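PDB 2P7S: amphinase-2 from Rana pipiens, which cuts RNA as a secreted, cytotoxic endonuclease of the pancreatic ribonuclease family, cleaving poly(U), poly(C) and the dinucleotides CpA and UpA. Local coordinates for residues Thr17-Val21 against Ala22-Cys26; Met30-Pro33 against Ala34-Pro37; His49-Thr52 against Gly53-Lys56; Lys80-Arg84 against Cys85-Gln89; Thr99-Asp102 against Asn103-Val106. All coordinates share one frame; numbering follows the deposited sequence.

Contact 1. Residues Thr17-Val21 against Ala22-Cys26; sequences TSQSV and ADFNC. With NAG (2-acetamido-2-deoxy-beta-D-glucopyranose), chain B.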
loop_
_atom_site.group_PDB
_atom_site.type_symbol
_atom_site.label_atom_id
_atom_site.label_comp_id
_atom_site.label_asym_id
_atom_site.label_seq_id
_atom_site.Cartn_x
_atom_site.Cartn_y
_atom_site.Cartn_z
ATOM N N THR A 17 -1.788 6.568 1.088
ATOM C CA THR A 17 -2.076 7.589 2.080
ATOM C C THR A 17 -1.553 8.966 1.700
ATOM O O THR A 17 -0.472 9.102 1.112
ATOM C CB THR A 17 -1.501 7.214 3.472
ATOM O OG1 THR A 17 -1.889 8.220 4.419
ATOM C CG2 THR A 17 0.017 7.127 3.438
ATOM N N SER A 18 -2.341 9.989 2.032
ATOM C CA SER A 18 -1.959 11.369 1.758
ATOM C C SER A 18 -1.241 11.945 2.986
ATOM O O SER A 18 -0.772 13.082 2.970
ATOM C CB SER A 18 -3.198 12.212 1.441
ATOM O OG SER A 18 -4.080 12.268 2.552
ATOM N N GLN A 19 -1.155 11.151 4.049
ATOM C CA GLN A 19 -0.492 11.585 5.283
ATOM C C GLN A 19 1.022 11.589 5.116
ATOM O O GLN A 19 1.565 10.869 4.285
ATOM C CB GLN A 19 -0.831 10.645 6.443
ATOM C CG GLN A 19 -2.299 10.521 6.821
ATOM C CD GLN A 19 -2.511 9.441 7.881
ATOM O OE1 GLN A 19 -2.002 9.551 8.991
ATOM N NE2 GLN A 19 -3.247 8.386 7.532
ATOM N N SER A 20 1.706 12.396 5.916
ATOM C CA SER A 20 3.160 12.439 5.855
ATOM C C SER A 20 3.671 11.272 6.704
ATOM O O SER A 20 2.930 10.722 7.519
ATOM C CB SER A 20 3.680 13.753 6.439
ATOM O OG SER A 20 3.462 13.807 7.842
ATOM N N VAL A 21 4.933 10.902 6.507
ATOM C CA VAL A 21 5.559 9.820 7.261
ATOM C C VAL A 21 5.540 10.127 8.761
ATOM O O VAL A 21 5.339 9.241 9.591
ATOM C CB VAL A 21 7.020 9.631 6.811
ATOM C CG1 VAL A 21 7.723 8.625 7.697
ATOM C CG2 VAL A 21 7.051 9.180 5.364
ATOM N N ALA A 22 5.737 11.395 9.099
ATOM C CA ALA A 22 5.756 11.820 10.495
ATOM C C ALA A 22 4.377 11.822 11.152
ATOM O O ALA A 22 4.243 11.488 12.331
ATOM C CB ALA A 22 6.375 13.198 10.591
ATOM N N ASP A 23 3.352 12.205 10.399
ATOM C CA ASP A 23 2.002 12.249 10.946
ATOM C C ASP A 23 1.303 10.904 10.921
ATOM O O ASP A 23 0.266 10.732 11.558
ATOM C CB ASP A 23 1.131 13.254 10.183
ATOM C CG ASP A 23 1.531 14.685 10.447
ATOM O OD1 ASP A 23 1.978 14.968 11.579
ATOM O OD2 ASP A 23 1.384 15.522 9.528
ATOM N N PHE A 24 1.860 9.954 10.177
ATOM C CA PHE A 24 1.236 8.648 10.085
ATOM C C PHE A 24 1.422 7.873 11.378
ATOM O O PHE A 24 2.505 7.867 11.964
ATOM C CB PHE A 24 1.821 7.840 8.921
ATOM C CG PHE A 24 0.982 6.655 8.541
ATOM C CD1 PHE A 24 -0.129 6.809 7.718
ATOM C CD2 PHE A 24 1.269 5.393 9.054
ATOM C CE1 PHE A 24 -0.953 5.719 7.409
ATOM C CE2 PHE A 24 0.457 4.302 8.758
ATOM C CZ PHE A 24 -0.656 4.463 7.934
ATOM N N ASN A 25 0.357 7.212 11.813
ATOM C CA ASN A 25 0.402 6.426 13.037
ATOM C C ASN A 25 -0.244 5.078 12.797
ATOM O O ASN A 25 -1.459 4.980 12.617
ATOM C CB ASN A 25 -0.336 7.148 14.170
ATOM C CG ASN A 25 -0.153 6.461 15.510
ATOM O OD1 ASN A 25 -0.129 5.236 15.590
ATOM N ND2 ASN A 25 -0.041 7.247 16.572
ATOM N N CYS A 26 0.575 4.034 12.790
ATOM C CA CYS A 26 0.069 2.687 12.578
ATOM C C CYS A 26 -1.049 2.311 13.550
ATOM O O CYS A 26 -2.044 1.698 13.158
ATOM C CB CYS A 26 1.202 1.673 12.720
ATOM S SG CYS A 26 2.382 1.641 11.329
HETATM C C1 NAG B . 2.091 2.408 18.495
HETATM C C2 NAG B . 3.029 3.608 18.682
HETATM C C3 NAG B . 4.450 3.111 18.959
HETATM C C4 NAG B . 4.426 2.196 20.181
HETATM C C5 NAG B . 3.470 1.027 19.901
HETATM C C6 NAG B . 3.363 0.040 21.057
HETATM C C7 NAG B . 3.062 5.759 17.591
HETATM C C8 NAG B . 3.075 6.548 16.292
HETATM N N2 NAG B . 3.014 4.435 17.490
HETATM O O3 NAG B . 5.317 4.212 19.188
HETATM O O4 NAG B . 5.753 1.706 20.453
HETATM O O5 NAG B . 2.142 1.536 19.640
HETATM O O6 NAG B . 2.840 0.664 22.220
HETATM O O7 NAG B . 3.099 6.351 18.671
HETATM O O HOH W 1 -2.107 7.492 10.871
HETATM O O HOH W 2 0.263 14.484 7.220
#

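Contact 2. Residues Met30-Pro33 against Ala34-Pro37; sequences MNDP and AYTP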
loop_
_atom_site.group_PDB
_atom_site.type_symbol
_atom_site.label_atom_id
_atom_site.label_comp_id
_atom_site.label_asym_id
_atom_site.label_seq_id
_atom_site.Cartn_x
_atom_site.Cartn_y
_atom_site.Cartn_z
ATOM N N MET A 30 -4.195 1.346 11.244
ATOM C CA MET A 30 -4.399 -0.101 11.169
ATOM C C MET A 30 -5.700 -0.466 11.890
ATOM O O MET A 30 -6.259 -1.545 11.685
ATOM C CB MET A 30 -3.230 -0.859 11.816
ATOM C CG MET A 30 -1.927 -0.857 11.015
ATOM S SD MET A 30 -2.085 -1.553 9.344
ATOM C CE MET A 30 -2.143 -3.314 9.687
ATOM N N ASN A 31 -6.177 0.438 12.741
ATOM C CA ASN A 31 -7.412 0.193 13.483
ATOM C C ASN A 31 -8.521 1.151 13.072
ATOM O O ASN A 31 -9.527 1.298 13.772
ATOM C CB ASN A 31 -7.149 0.312 14.987
ATOM C CG ASN A 31 -6.195 -0.747 15.488
ATOM O OD1 ASN A 31 -6.481 -1.940 15.396
ATOM N ND2 ASN A 31 -5.045 -0.320 16.009
ATOM N N ASP A 32 -8.330 1.803 11.930
ATOM C CA ASP A 32 -9.305 2.750 11.412
ATOM C C ASP A 32 -10.162 2.057 10.355
ATOM O O ASP A 32 -9.682 1.742 9.262
ATOM C CB ASP A 32 -8.578 3.942 10.786
ATOM C CG ASP A 32 -9.517 5.076 10.426
ATOM O OD1 ASP A 32 -10.725 4.815 10.244
ATOM O OD2 ASP A 32 -9.039 6.225 10.316
ATOM N N PRO A 33 -11.445 1.807 10.664
ATOM C CA PRO A 33 -12.316 1.142 9.689
ATOM C C PRO A 33 -12.391 1.842 8.332
ATOM O O PRO A 33 -12.769 1.230 7.335
ATOM C CB PRO A 33 -13.670 1.088 10.407
ATOM C CG PRO A 33 -13.608 2.228 11.373
ATOM C CD PRO A 33 -12.191 2.158 11.886
ATOM N N ALA A 34 -12.016 3.115 8.287
ATOM C CA ALA A 34 -12.053 3.862 7.035
ATOM C C ALA A 34 -10.967 3.399 6.064
ATOM O O ALA A 34 -11.079 3.597 4.851
ATOM C CB ALA A 34 -11.890 5.348 7.306
ATOM N N TYR A 35 -9.920 2.776 6.596
ATOM C CA TYR A 35 -8.817 2.329 5.756
ATOM C C TYR A 35 -8.485 0.849 5.881
ATOM O O TYR A 35 -7.434 0.402 5.424
ATOM C CB TYR A 35 -7.570 3.161 6.073
ATOM C CG TYR A 35 -7.782 4.651 5.909
ATOM C CD1 TYR A 35 -7.855 5.496 7.018
ATOM C CD2 TYR A 35 -7.914 5.217 4.641
ATOM C CE1 TYR A 35 -8.049 6.865 6.866
ATOM C CE2 TYR A 35 -8.108 6.584 4.478
ATOM C CZ TYR A 35 -8.173 7.402 5.593
ATOM O OH TYR A 35 -8.353 8.759 5.423
ATOM N N THR A 36 -9.385 0.079 6.480
ATOM C CA THR A 36 -9.129 -1.342 6.670
ATOM C C THR A 36 -10.204 -2.250 6.091
ATOM O O THR A 36 -10.962 -2.879 6.833
ATOM C CB THR A 36 -8.944 -1.663 8.165
ATOM O OG1 THR A 36 -10.010 -1.071 8.920
ATOM C CG2 THR A 36 -7.613 -1.119 8.656
ATOM N N PRO A 37 -10.265 -2.342 4.749
ATOM C CA PRO A 37 -11.228 -3.162 4.004
ATOM C C PRO A 37 -11.220 -4.628 4.426
ATOM O O PRO A 37 -12.274 -5.251 4.541
ATOM C CB PRO A 37 -10.778 -2.988 2.552
ATOM C CG PRO A 37 -10.206 -1.611 2.541
ATOM C CD PRO A 37 -9.392 -1.603 3.819
#

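Contact 3. Residues His49-Thr52 against Gly53-Lys56; sequences HSTT and GPVK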
loop_
_atom_site.group_PDB
_atom_site.type_symbol
_atom_site.label_atom_id
_atom_site.label_comp_id
_atom_site.label_asym_id
_atom_site.label_seq_id
_atom_site.Cartn_x
_atom_site.Cartn_y
_atom_site.Cartn_z
ATOM N N HIS A 49 3.086 6.621 0.647
ATOM C CA HIS A 49 2.907 8.058 0.831
ATOM C C HIS A 49 3.032 8.741 -0.521
ATOM O O HIS A 49 4.119 9.178 -0.920
ATOM C CB HIS A 49 3.971 8.589 1.794
ATOM C CG HIS A 49 3.862 8.022 3.173
ATOM N ND1 HIS A 49 3.072 8.589 4.150
ATOM C CD2 HIS A 49 4.396 6.905 3.721
ATOM C CE1 HIS A 49 3.123 7.845 5.240
ATOM N NE2 HIS A 49 3.919 6.816 5.006
ATOM N N SER A 50 1.916 8.834 -1.230
ATOM C CA SER A 50 1.913 9.444 -2.554
ATOM C C SER A 50 0.508 9.714 -3.060
ATOM O O SER A 50 -0.473 9.186 -2.525
ATOM C CB SER A 50 2.630 8.518 -3.546
ATOM O OG SER A 50 2.381 8.889 -4.893
ATOM N N THR A 51 0.422 10.544 -4.093
ATOM C CA THR A 51 -0.849 10.847 -4.720
ATOM C C THR A 51 -1.130 9.507 -5.402
ATOM O O THR A 51 -0.212 8.703 -5.567
ATOM C CB THR A 51 -0.683 11.948 -5.772
ATOM O OG1 THR A 51 0.522 11.710 -6.509
ATOM C CG2 THR A 51 -0.590 13.320 -5.103
ATOM N N THR A 52 -2.375 9.265 -5.791
ATOM C CA THR A 52 -2.743 7.996 -6.411
ATOM C C THR A 52 -2.251 7.789 -7.840
ATOM O O THR A 52 -1.901 6.672 -8.219
ATOM C CB THR A 52 -4.265 7.814 -6.409
ATOM O OG1 THR A 52 -4.868 8.829 -7.219
ATOM C CG2 THR A 52 -4.810 7.909 -4.997
ATOM N N GLY A 53 -2.242 8.864 -8.624
ATOM C CA GLY A 53 -1.813 8.792 -10.012
ATOM C C GLY A 53 -0.501 8.082 -10.276
ATOM O O GLY A 53 -0.450 7.186 -11.121
ATOM N N PRO A 54 0.587 8.470 -9.589
ATOM C CA PRO A 54 1.899 7.840 -9.774
ATOM C C PRO A 54 1.870 6.335 -9.499
ATOM O O PRO A 54 2.619 5.565 -10.112
ATOM C CB PRO A 54 2.784 8.589 -8.781
ATOM C CG PRO A 54 2.168 9.958 -8.754
ATOM C CD PRO A 54 0.689 9.640 -8.698
ATOM N N VAL A 55 1.012 5.917 -8.574
ATOM C CA VAL A 55 0.913 4.498 -8.253
ATOM C C VAL A 55 0.165 3.769 -9.371
ATOM O O VAL A 55 0.527 2.656 -9.751
ATOM C CB VAL A 55 0.182 4.263 -6.904
ATOM C CG1 VAL A 55 0.197 2.772 -6.559
ATOM C CG2 VAL A 55 0.859 5.057 -5.800
ATOM N N LYS A 56 -0.875 4.397 -9.904
ATOM C CA LYS A 56 -1.622 3.772 -10.987
ATOM C C LYS A 56 -0.743 3.628 -12.231
ATOM O O LYS A 56 -0.857 2.644 -12.963
ATOM C CB LYS A 56 -2.874 4.588 -11.315
ATOM C CG LYS A 56 -3.701 3.992 -12.439
ATOM C CD LYS A 56 -5.063 4.655 -12.546
ATOM C CE LYS A 56 -5.879 4.031 -13.672
ATOM N NZ LYS A 56 -7.274 4.560 -13.673
#

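Contact 4. Residues Lys80-Arg84 against Cys85-Gln89; sequences KNPIR and CKYSQ. With NAG (2-acetamido-2-deoxy-beta-D-glucopyranose), chain B.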
loop_
_atom_site.group_PDB
_atom_site.type_symbol
_atom_site.label_atom_id
_atom_site.label_comp_id
_atom_site.label_asym_id
_atom_site.label_seq_id
_atom_site.Cartn_x
_atom_site.Cartn_y
_atom_site.Cartn_z
ATOM N N LYS A 80 3.729 -3.458 11.406
ATOM C CA LYS A 80 3.827 -4.892 11.656
ATOM C C LYS A 80 4.015 -5.261 13.127
ATOM O O LYS A 80 4.080 -4.391 14.005
ATOM C CB LYS A 80 5.001 -5.460 10.859
ATOM C CG LYS A 80 6.352 -4.928 11.320
ATOM C CD LYS A 80 7.477 -5.540 10.510
ATOM C CE LYS A 80 8.834 -5.145 11.058
ATOM N NZ LYS A 80 9.929 -5.813 10.302
ATOM N N ASN A 81 4.098 -6.566 13.370
ATOM C CA ASN A 81 4.313 -7.120 14.703
ATOM C C ASN A 81 3.392 -6.560 15.779
ATOM O O ASN A 81 3.850 -6.098 16.830
ATOM C CB ASN A 81 5.772 -6.912 15.113
ATOM C CG ASN A 81 6.741 -7.485 14.098
ATOM O OD1 ASN A 81 6.338 -8.234 13.206
ATOM N ND2 ASN A 81 8.017 -7.143 14.225
ATOM N N PRO A 82 2.076 -6.609 15.543
ATOM C CA PRO A 82 1.154 -6.082 16.548
ATOM C C PRO A 82 1.146 -6.886 17.847
ATOM O O PRO A 82 1.394 -8.094 17.858
ATOM C CB PRO A 82 -0.193 -6.143 15.836
ATOM C CG PRO A 82 -0.049 -7.388 14.991
ATOM C CD PRO A 82 1.339 -7.213 14.416
ATOM N N ILE A 83 0.876 -6.179 18.935
ATOM C CA ILE A 83 0.755 -6.751 20.269
ATOM C C ILE A 83 -0.508 -6.048 20.746
ATOM O O ILE A 83 -0.481 -4.848 21.017
ATOM C CB ILE A 83 1.917 -6.342 21.200
ATOM C CG1 ILE A 83 3.263 -6.768 20.608
ATOM C CG2 ILE A 83 1.713 -6.977 22.577
ATOM C CD1 ILE A 83 3.467 -8.260 20.532
ATOM N N ARG A 84 -1.614 -6.778 20.816
ATOM C CA ARG A 84 -2.885 -6.187 21.227
ATOM C C ARG A 84 -3.218 -4.986 20.338
ATOM O O ARG A 84 -3.658 -3.939 20.810
ATOM C CB ARG A 84 -2.829 -5.770 22.701
ATOM C CG ARG A 84 -2.945 -6.950 23.660
ATOM C CD ARG A 84 -2.894 -6.500 25.109
ATOM N NE ARG A 84 -1.581 -5.974 25.467
ATOM C CZ ARG A 84 -0.484 -6.715 25.588
ATOM N NH1 ARG A 84 -0.541 -8.027 25.380
ATOM N NH2 ARG A 84 0.669 -6.146 25.915
ATOM N N CYS A 85 -2.987 -5.167 19.040
ATOM C CA CYS A 85 -3.251 -4.162 18.010
ATOM C C CYS A 85 -2.412 -2.886 18.045
ATOM O O CYS A 85 -2.823 -1.854 17.519
ATOM C CB CYS A 85 -4.739 -3.812 17.991
ATOM S SG CYS A 85 -5.803 -5.291 17.896
ATOM N N LYS A 86 -1.241 -2.960 18.669
ATOM C CA LYS A 86 -0.306 -1.837 18.726
ATOM C C LYS A 86 0.887 -2.341 17.909
ATOM O O LYS A 86 1.380 -3.450 18.132
ATOM C CB LYS A 86 0.089 -1.532 20.170
ATOM C CG LYS A 86 -1.049 -0.956 21.011
ATOM C CD LYS A 86 -1.411 0.452 20.552
ATOM C CE LYS A 86 -2.410 1.113 21.491
ATOM N NZ LYS A 86 -3.755 0.467 21.455
ATOM N N TYR A 87 1.356 -1.520 16.977
ATOM C CA TYR A 87 2.413 -1.931 16.055
ATOM C C TYR A 87 3.806 -1.326 16.108
ATOM O O TYR A 87 4.030 -0.270 16.695
ATOM C CB TYR A 87 1.935 -1.706 14.620
ATOM C CG TYR A 87 0.630 -2.354 14.242
ATOM C CD1 TYR A 87 -0.579 -1.924 14.791
ATOM C CD2 TYR A 87 0.602 -3.387 13.305
ATOM C CE1 TYR A 87 -1.789 -2.515 14.409
ATOM C CE2 TYR A 87 -0.588 -3.977 12.921
ATOM C CZ TYR A 87 -1.778 -3.542 13.471
ATOM O OH TYR A 87 -2.948 -4.138 13.070
ATOM N N SER A 88 4.729 -2.023 15.439
ATOM C CA SER A 88 6.092 -1.561 15.254
ATOM C C SER A 88 5.946 -0.850 13.906
ATOM O O SER A 88 5.194 -1.308 13.039
ATOM C CB SER A 88 7.076 -2.728 15.120
ATOM O OG SER A 88 7.351 -3.296 16.389
ATOM N N GLN A 89 6.652 0.259 13.736
ATOM C CA GLN A 89 6.551 1.055 12.519
ATOM C C GLN A 89 7.920 1.302 11.906
ATOM O O GLN A 89 8.872 1.654 12.609
ATOM C CB GLN A 89 5.886 2.394 12.865
ATOM C CG GLN A 89 5.715 3.381 11.726
ATOM C CD GLN A 89 4.830 4.565 12.118
ATOM O OE1 GLN A 89 3.962 4.441 12.984
ATOM N NE2 GLN A 89 5.030 5.704 11.464
HETATM C C1 NAG B . 2.091 2.408 18.495
HETATM C C2 NAG B . 3.029 3.608 18.682
HETATM C C3 NAG B . 4.450 3.111 18.959
HETATM C C4 NAG B . 4.426 2.196 20.181
HETATM C C5 NAG B . 3.470 1.027 19.901
HETATM C C6 NAG B . 3.363 0.040 21.057
HETATM C C7 NAG B . 3.062 5.759 17.591
HETATM C C8 NAG B . 3.075 6.548 16.292
HETATM N N2 NAG B . 3.014 4.435 17.490
HETATM O O3 NAG B . 5.317 4.212 19.188
HETATM O O4 NAG B . 5.753 1.706 20.453
HETATM O O5 NAG B . 2.142 1.536 19.640
HETATM O O6 NAG B . 2.840 0.664 22.220
HETATM O O7 NAG B . 3.099 6.351 18.671
HETATM O O HOH W 3 5.729 -4.575 17.952
#

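Contact 5. Residues Thr99-Asp102 against Asn103-Val106; sequences TCRD and NYPV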
loop_
_atom_site.group_PDB
_atom_site.type_symbol
_atom_site.label_atom_id
_atom_site.label_comp_id
_atom_site.label_asym_id
_atom_site.label_seq_id
_atom_site.Cartn_x
_atom_site.Cartn_y
_atom_site.Cartn_z
ATOM N N THR A 99 0.307 -6.243 -8.053
ATOM C CA THR A 99 -0.370 -7.043 -9.062
ATOM C C THR A 99 -1.278 -6.049 -9.761
ATOM O O THR A 99 -1.956 -5.257 -9.105
ATOM C CB THR A 99 -1.258 -8.144 -8.459
ATOM O OG1 THR A 99 -0.478 -8.968 -7.588
ATOM C CG2 THR A 99 -1.854 -9.007 -9.568
ATOM N N CYS A 100 -1.266 -6.081 -11.087
ATOM C CA CYS A 100 -2.098 -5.196 -11.887
ATOM C C CYS A 100 -3.194 -6.019 -12.534
ATOM O O CYS A 100 -3.015 -7.213 -12.786
ATOM C CB CYS A 100 -1.295 -4.565 -13.025
ATOM S SG CYS A 100 0.071 -3.449 -12.597
ATOM N N ARG A 101 -4.327 -5.373 -12.785
ATOM C CA ARG A 101 -5.440 -5.992 -13.495
ATOM C C ARG A 101 -5.501 -4.971 -14.620
ATOM O O ARG A 101 -6.133 -3.924 -14.485
ATOM C CB ARG A 101 -6.726 -5.966 -12.670
ATOM C CG ARG A 101 -7.855 -6.839 -13.244
ATOM C CD ARG A 101 -8.489 -6.218 -14.481
ATOM N NE ARG A 101 -9.249 -5.012 -14.153
ATOM C CZ ARG A 101 -9.756 -4.175 -15.056
ATOM N NH1 ARG A 101 -9.585 -4.407 -16.351
ATOM N NH2 ARG A 101 -10.432 -3.102 -14.662
ATOM N N ASP A 102 -4.790 -5.261 -15.707
ATOM C CA ASP A 102 -4.698 -4.338 -16.827
ATOM C C ASP A 102 -4.078 -3.028 -16.307
ATOM O O ASP A 102 -2.961 -3.041 -15.779
ATOM C CB ASP A 102 -6.080 -4.092 -17.450
ATOM C CG ASP A 102 -6.644 -5.337 -18.134
ATOM O OD1 ASP A 102 -5.934 -5.939 -18.967
ATOM O OD2 ASP A 102 -7.796 -5.713 -17.840
ATOM N N ASN A 103 -4.793 -1.910 -16.420
ATOM C CA ASN A 103 -4.249 -0.622 -15.986
ATOM C C ASN A 103 -4.474 -0.244 -14.517
ATOM O O ASN A 103 -4.097 0.851 -14.091
ATOM C CB ASN A 103 -4.789 0.495 -16.891
ATOM C CG ASN A 103 -6.312 0.606 -16.852
ATOM O OD1 ASN A 103 -7.032 -0.401 -16.871
ATOM N ND2 ASN A 103 -6.809 1.840 -16.819
ATOM N N TYR A 104 -5.061 -1.150 -13.740
ATOM C CA TYR A 104 -5.343 -0.875 -12.327
ATOM C C TYR A 104 -4.579 -1.690 -11.278
ATOM O O TYR A 104 -4.531 -2.913 -11.348
ATOM C CB TYR A 104 -6.834 -1.075 -12.041
ATOM C CG TYR A 104 -7.738 -0.041 -12.656
ATOM C CD1 TYR A 104 -8.481 -0.322 -13.804
ATOM C CD2 TYR A 104 -7.842 1.229 -12.096
ATOM C CE1 TYR A 104 -9.309 0.648 -14.377
ATOM C CE2 TYR A 104 -8.660 2.198 -12.657
ATOM C CZ TYR A 104 -9.387 1.903 -13.794
ATOM O OH TYR A 104 -10.179 2.882 -14.342
ATOM N N PRO A 105 -3.962 -1.012 -10.297
ATOM C CA PRO A 105 -3.245 -1.765 -9.258
ATOM C C PRO A 105 -4.341 -2.461 -8.447
ATOM O O PRO A 105 -5.341 -1.829 -8.097
ATOM C CB PRO A 105 -2.562 -0.667 -8.445
ATOM C CG PRO A 105 -2.299 0.401 -9.466
ATOM C CD PRO A 105 -3.587 0.415 -10.271
ATOM N N VAL A 106 -4.187 -3.750 -8.159
ATOM C CA VAL A 106 -5.205 -4.450 -7.387
ATOM C C VAL A 106 -4.682 -5.152 -6.138
ATOM O O VAL A 106 -5.454 -5.480 -5.241
ATOM C CB VAL A 106 -5.984 -5.488 -8.265
ATOM C CG1 VAL A 106 -6.659 -4.774 -9.430
ATOM C CG2 VAL A 106 -5.048 -6.570 -8.787
#

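Contact 1. Residues Thr17-Val21 against Ala22-Cys26
Gln-19 brings its amide to the CD1/CE1 side of the Phe-24 ring: NE2 lies 3.5 Å from CD1 of Phe-24 and about as far from CE1, and the amide plane is turned 35° from the ring plane. The two side chains meet at about a right angle. On the other branch of the amide, OE1 of Gln-19 accepts a hydrogen bond from a water at 2.8 Å, and that water in turn takes the N-H of Asn-25, so the side chain is linked to backbone beyond the aromatic residue. At the edge of the same ring, near its plane, stands OG1 of Thr-17. That hydroxyl, set anti to its own backbone nitrogen (chi1 -177°), accepts from Gln-19 N at 3.0 Å, which makes an ST turn of Thr-17 to Gln-19. With Gln-19 cut back to an alanine, this side of the Phe-24 ring would probably lose its cover and the water on Asn-25 N its second anchor. The loop belongs to the ribonuclease A fold and leads from strand 16-17 into helix 26-29, with Asn-25 at the helix N-cap. Its bend is fixed by Ser-20, whose OG receives the N-H of Asp-23 at 3.0 Å and gives a weak bond to OD2 of the same residue. A second water bridges Ser-20 N and Asp-23 OD2. Phe-24 N adds a weak, bent bond to Ser-20 O (127° at the hydrogen). Farther out, the Phe-24 ring meets Phe-47, and Asp-23 O accepts from Arg-28 NH1.

Contact 2. Residues Met30-Pro33 against Ala34-Pro37
The carbonyl oxygen of Asp-32 is gripped from both faces of its plane. Thr-36 OG1 donates to it at 2.9 Å from one face, and Tyr-35 N reaches it from the other, with 161° at the hydrogen. The threonine hydroxyl gets there because it sits between its own backbone nitrogen and carbonyl carbon (chi1 49°), and it also bonds to the side chain of Gln-40. Asp-32 contributes its carboxylate as well: OD1 accepts the N-H of Ala-34 at 2.9 Å, met from above the carboxylate plane. The bond from Tyr-35 N closes a type I beta turn over Asp-32 to Tyr-35, with Pro-33 and Ala-34 at its corners, in the loop of the ribonuclease fold between helix 26-29 and strand 45-49. Around this polar centre the side chains of Asp-32 and Tyr-35 run side by side in the same direction. OD2 of Asp-32 comes to the ring edge, 3.6 Å from Tyr-35 CD1, with carboxylate and ring planes 79° apart. The methyl of Ala-34 lies over the rim of one ring face. Next to Asp-32 O, CG2 of Thr-36 packs against Met-30 O at 3.3 Å, while the Met-30 side chain touches Asn-45 and Phe-47 of strand 45-49.

Contact 3. Residues His49-Thr52 against Gly53-Lys56
Thr-52 O carries the backbone bonds of this contact. It accepts the N-H of Lys-56 at 3.0 Å, almost in line with the carbonyl and with 157° at the hydrogen, and it also receives a weak, bent bond from Val-55 N. A side-chain hydrogen bond just ahead of the helix is less certain: Ser-50 occurs in two conformers, and in one of them OG donates to Thr-51 O at 2.7 Å, so this bond is doubtful.

The remaining contacts are van der Waals. Thr-51 OG1 lies against the proline ring, 3.0 Å from Pro-54 CD, and Thr-51 O adds a contact to the same carbon. CG2 of Val-55 approaches Thr-51 O at 3.8 Å; its side chain is buried, touching Phe-11 of helix 6-15 and Phe-74 of strand 74-83. Pro-54 has no N-H to give, which costs nothing in the first turn of a helix, where the N-H groups have no acceptor one turn back. The arrangement is the N-terminal first turn of helix 52-56, with the i to i+4 bond from Lys-56 N to Thr-52 O, following strand 45-49 in the ribonuclease A fold.

Contact 4. Residues Lys80-Arg84 against Cys85-Gln89
A beta hairpin of the ribonuclease sheet turns here, joining strand 74-83 to strand 86-101, and the ring of Tyr-87 packs beneath Pro-82 close to its tip. Pro-82 CB stands over one ring face, 3.8 Å from the centroid and 16° off the normal, a CH-pi contact. Lys-80 N and CA lie at the ring edge. Tyr-87 is buried, and its hydroxyl bonds to Lys-42 O, so that the ring is pinned at its far end as well as on its face. Lys-80 and Ser-88 form an antiparallel hydrogen-bonded pair: Ser-88 N gives to Lys-80 O at 2.8 Å, and Lys-80 N to Ser-88 O at 3.1 Å. Nearer the tip the hairpin closes through a type I' turn from Ile-83 to Lys-86: Lys-86 N gives to Ile-83 O at 3.1 Å across the turn, and Ile-83 N returns a bond to Lys-86 O at 2.9 Å. Pro-82 CA adds a CA-H...O contact to that same oxygen at 3.1 Å. A water links Asn-81 O to Ser-88 OG, bridging the strands outside the ladder. Cys-85, inside the turn, is tied by its disulfide to Cys-41. CB of Lys-86 passes 3.7 Å from O5 of the N-acetylglucosamine of the protein's own glycan.

Contact 5. Residues Thr99-Asp102 against Asn103-Val106
Arg-101 N gives to Tyr-104 O at 2.9 Å, and Tyr-104 N returns a bond to Arg-101 O at 3.1 Å, which makes these two residues a hydrogen-bonded pair. The backbone here forms the hairpin between strands 86-101 and 104-111, closed by a type II' turn from Arg-101 to Tyr-104. Arg-101 NH1 bonds to OD2 of its neighbour Asp-102 at 2.7 Å, a salt bridge that uses the anti lone pair of the carboxylate oxygen. The arginine chain is bent at chi2 (-74°) and chi3, which brings NH2 to 3.5 Å from CD1 of Tyr-104. The two side chains run alongside each other in the same direction, with guanidinium and ring planes 37° apart. NH2 has a second charged partner in Asp-5. Farther along, Val-106 N donates almost straight to Thr-99 O, with 175° at the hydrogen. The valine packs CG1 on Arg-101 CB at 3.5 Å, and its CG2 lies 4.1 Å from CG2 of Thr-99. A leucine in place of Arg-101 would probably leave Asp-102 OD2 and Asp-5 without their cationic partner. With a carboxylate on each of its two terminal nitrogens, the guanidinium is likely to be held firmly beside Tyr-104 and its positive charge largely balanced at the tip of the hairpin.

How the contacts relate
Contacts 1, 2 and 4 gather at one end of the molecule. Asn-31 ND2 of contact 2 bonds to Cys-85 O of contact 4 at 3.1 Å, and Met-30 CB packs on Tyr-87 CE1. Gln-89 of contact 4 reaches Phe-24 and Cys-26 of contact 1 through weak bonds, and both contacts touch the same glycan sugar. Contact 1 meets contact 3 through Gln-19 O and His-49 ND1, 2.7 Å apart; contact 3 in turn packs Val-55 and Lys-56 against Pro-105 of contact 5. Contacts 4 and 5 share strand 86-101, yet their centres lie about 29 Å apart. The inferred catalytic His-107 is about 4 Å from Thr-99, side chain to side chain.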